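Long-range contact in glutathione S-transferase (Bombyx mori, PDB 4E8H), which binds glutathione in a thioredoxin-like fold and, as expected for its family, probably catalyses glutathione transfer to electrophilic substrates as a homodimer: residues B[86-91]-B[156-161]. Residues are numbered along the deposited sequence; the frame is centred on the assembly and turned at random.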
ATOM      1  N   ASP B  86       0.790  20.169   8.206  1.00 25.87           N
ATOM      2  CA  ASP B  86       0.354  18.908   7.617  1.00 25.56           C
ATOM      3  C   ASP B  86      -0.001  19.016   6.128  1.00 25.13           C
ATOM      4  O   ASP B  86      -0.695  18.157   5.600  1.00 25.04           O
ATOM      5  CB  ASP B  86      -0.819  18.318   8.418  1.00 25.67           C
ATOM      6  CG  ASP B  86      -2.065  19.201   8.385  1.00 26.01           C
ATOM      7  OD1 ASP B  86      -1.989  20.359   7.913  1.00 26.30           O
ATOM      8  OD2 ASP B  86      -3.128  18.731   8.841  1.00 26.41           O
ATOM      9  N   SER B  87       0.482  20.059   5.453  1.00 24.51           N
ATOM     10  CA  SER B  87       0.117  20.314   4.049  1.00 23.88           C
ATOM     11  C   SER B  87       0.456  19.164   3.093  1.00 23.26           C
ATOM     12  O   SER B  87      -0.278  18.910   2.135  1.00 23.15           O
ATOM     13  CB  SER B  87       0.745  21.618   3.552  1.00 23.96           C
ATOM     14  OG  SER B  87       2.156  21.508   3.471  1.00 24.28           O
ATOM     15  N   LEU B  88       1.568  18.478   3.361  1.00 22.51           N
ATOM     16  CA  LEU B  88       1.995  17.319   2.570  1.00 21.76           C
ATOM     17  C   LEU B  88       1.167  16.062   2.846  1.00 21.34           C
ATOM     18  O   LEU B  88       1.245  15.086   2.096  1.00 21.25           O
ATOM     19  CB  LEU B  88       3.473  16.996   2.829  1.00 21.72           C
ATOM     20  CG  LEU B  88       4.625  17.589   2.006  1.00 21.44           C
ATOM     21  CD1 LEU B  88       5.905  16.788   2.296  1.00 21.28           C
ATOM     22  CD2 LEU B  88       4.337  17.601   0.507  1.00 20.99           C
ATOM     23  N   TYR B  89       0.398  16.084   3.932  1.00 20.78           N
ATOM     24  CA  TYR B  89      -0.378  14.924   4.372  1.00 20.27           C
ATOM     25  C   TYR B  89      -1.384  15.378   5.436  1.00 20.18           C
ATOM     26  O   TYR B  89      -1.216  15.069   6.620  1.00 20.12           O
ATOM     27  CB  TYR B  89       0.569  13.838   4.911  1.00 20.11           C
ATOM     28  CG  TYR B  89      -0.044  12.470   5.141  1.00 19.43           C
ATOM     29  CD1 TYR B  89      -0.730  11.804   4.123  1.00 18.63           C
ATOM     30  CD2 TYR B  89       0.094  11.824   6.371  1.00 18.66           C
ATOM     31  CE1 TYR B  89      -1.287  10.540   4.334  1.00 18.20           C
ATOM     32  CE2 TYR B  89      -0.454  10.560   6.588  1.00 18.20           C
ATOM     33  CZ  TYR B  89      -1.145   9.926   5.569  1.00 18.08           C
ATOM     34  OH  TYR B  89      -1.687   8.678   5.780  1.00 17.78           O
ATOM     35  N   PRO B  90      -2.424  16.134   5.017  1.00 20.11           N
ATOM     36  CA  PRO B  90      -3.367  16.780   5.938  1.00 20.08           C
ATOM     37  C   PRO B  90      -4.114  15.808   6.837  1.00 20.03           C
ATOM     38  O   PRO B  90      -4.286  14.637   6.490  1.00 20.03           O
ATOM     39  CB  PRO B  90      -4.346  17.500   5.001  1.00 20.09           C
ATOM     40  CG  PRO B  90      -4.174  16.846   3.678  1.00 20.15           C
ATOM     41  CD  PRO B  90      -2.733  16.478   3.618  1.00 20.14           C
ATOM     42  N   LYS B  91      -4.558  16.308   7.984  1.00 19.90           N
ATOM     43  CA  LYS B  91      -5.179  15.463   8.996  1.00 19.77           C
ATOM     44  C   LYS B  91      -6.684  15.312   8.815  1.00 19.26           C
ATOM     45  O   LYS B  91      -7.284  14.376   9.352  1.00 19.20           O
ATOM     46  CB  LYS B  91      -4.821  15.949  10.399  1.00 19.98           C
ATOM     47  CG  LYS B  91      -3.377  15.632  10.750  1.00 20.89           C
ATOM     48  CD  LYS B  91      -3.008  16.106  12.146  1.00 22.40           C
ATOM     49  CE  LYS B  91      -1.544  15.769  12.405  1.00 23.19           C
ATOM     50  NZ  LYS B  91      -1.197  15.865  13.847  1.00 23.80           N
ATOM     51  N   GLU B 156      -5.633  20.107  -4.542  1.00 13.82           N
ATOM     52  CA  GLU B 156      -5.066  21.420  -4.873  1.00 14.13           C
ATOM     53  C   GLU B 156      -3.589  21.585  -4.520  1.00 13.88           C
ATOM     54  O   GLU B 156      -2.891  22.400  -5.126  1.00 13.90           O
ATOM     55  CB  GLU B 156      -5.886  22.546  -4.225  1.00 14.42           C
ATOM     56  CG  GLU B 156      -7.281  22.744  -4.826  1.00 15.65           C
ATOM     57  CD  GLU B 156      -7.257  22.992  -6.329  1.00 17.37           C
ATOM     58  OE1 GLU B 156      -6.486  23.865  -6.787  1.00 18.11           O
ATOM     59  OE2 GLU B 156      -8.016  22.314  -7.052  1.00 18.27           O
ATOM     60  N   ASN B 157      -3.120  20.814  -3.544  1.00 13.56           N
ATOM     61  CA  ASN B 157      -1.749  20.939  -3.060  1.00 13.28           C
ATOM     62  C   ASN B 157      -0.944  19.657  -3.254  1.00 12.79           C
ATOM     63  O   ASN B 157      -1.510  18.562  -3.258  1.00 12.71           O
ATOM     64  CB  ASN B 157      -1.755  21.347  -1.584  1.00 13.46           C
ATOM     65  CG  ASN B 157      -2.557  22.614  -1.331  1.00 14.16           C
ATOM     66  OD1 ASN B 157      -2.245  23.679  -1.866  1.00 15.10           O
ATOM     67  ND2 ASN B 157      -3.596  22.503  -0.510  1.00 14.78           N
ATOM     68  N   MET B 158       0.370  19.801  -3.422  1.00 12.20           N
ATOM     69  CA  MET B 158       1.271  18.651  -3.535  1.00 11.60           C
ATOM     70  C   MET B 158       1.298  17.858  -2.226  1.00 11.00           C
ATOM     71  O   MET B 158       1.292  18.442  -1.138  1.00 10.93           O
ATOM     72  CB  MET B 158       2.687  19.102  -3.919  1.00 11.81           C
ATOM     73  CG  MET B 158       3.625  17.963  -4.326  1.00 12.37           C
ATOM     74  SD  MET B 158       5.330  18.476  -4.639  1.00 13.79           S
ATOM     75  CE  MET B 158       5.921  18.773  -2.972  1.00 13.61           C
ATOM     76  N   THR B 159       1.303  16.530  -2.338  1.00 10.21           N
ATOM     77  CA  THR B 159       1.336  15.643  -1.173  1.00  9.47           C
ATOM     78  C   THR B 159       2.416  14.571  -1.337  1.00  9.18           C
ATOM     79  O   THR B 159       3.086  14.512  -2.373  1.00  8.92           O
ATOM     80  CB  THR B 159      -0.043  14.972  -0.916  1.00  9.43           C
ATOM     81  OG1 THR B 159      -0.417  14.173  -2.046  1.00  9.14           O
ATOM     82  CG2 THR B 159      -1.122  16.020  -0.651  1.00  9.22           C
ATOM     83  N   VAL B 160       2.589  13.732  -0.314  1.00  8.85           N
ATOM     84  CA  VAL B 160       3.517  12.596  -0.396  1.00  8.64           C
ATOM     85  C   VAL B 160       3.172  11.669  -1.566  1.00  8.46           C
ATOM     86  O   VAL B 160       4.056  11.017  -2.128  1.00  8.50           O
ATOM     87  CB  VAL B 160       3.597  11.785   0.930  1.00  8.65           C
ATOM     88  CG1 VAL B 160       4.272  12.606   2.022  1.00  8.66           C
ATOM     89  CG2 VAL B 160       2.212  11.308   1.382  1.00  8.72           C
ATOM     90  N   ALA B 161       1.890  11.630  -1.931  1.00  8.24           N
ATOM     91  CA  ALA B 161       1.424  10.836  -3.063  1.00  8.10           C
ATOM     92  C   ALA B 161       2.052  11.286  -4.386  1.00  8.00           C
ATOM     93  O   ALA B 161       2.484  10.446  -5.175  1.00  8.04           O
ATOM     94  CB  ALA B 161      -0.095  10.849  -3.142  1.00  8.12           C
TER
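The carbonyl oxygen of L88 accepts the hydrogen bond that ties the two segments together: V160 N lies 3.1 Å from L88 O, with an N-H...O angle of 154°. The donor sits in the carbonyl plane, at a C=O...N angle of 149°, so the bond is moderately bent at hydrogen and carbonyl alike. Apolar groups close in on the same oxygen, with T159 CB 3.3 Å from L88 O and both methyls of V160 farther off. V160 belongs to the first turn of helix 160-174, where amide N-H groups usually lack a carbonyl partner within the helix, and L88 supplies one from the interdomain loop. T159 holds the N-cap position. Its OG1, placed between the backbone N and the carbonyl carbon, turns to the helix and accepts a weak capping bond from A161 N, while CG2, beside the backbone N, is left near S87 O and L88 O.

L88 CD2 reaches M158 O at 3.6 Å and also meets the methyl of M158, CE, tip to tip at 4.0 Å, the methionine chain being extended up to a bend at chi3 (74°). Y89 crosses V160 obliquely, its CD1 lying 4.1 Å from V160 CG2. The Y89 hydroxyl is hydrogen-bonded to D100 OD1 of helix 93-124. On the loop side, S87 and L88 are the central residues of a type I turn from D86 to Y89, and K91 N donates to D86 OD2 from above the carboxylate plane.

The contact thus joins the connection leading out of the thioredoxin-like N-terminal domain to a helix of the all-helical C-terminal domain of the GST fold, off the glutathione site (V160 side chain about 12 Å from the ligand), with L88 against V27 and V160 against T24 of helix 16-27, and V79 of helix 71-82 touching both Y89 and V160.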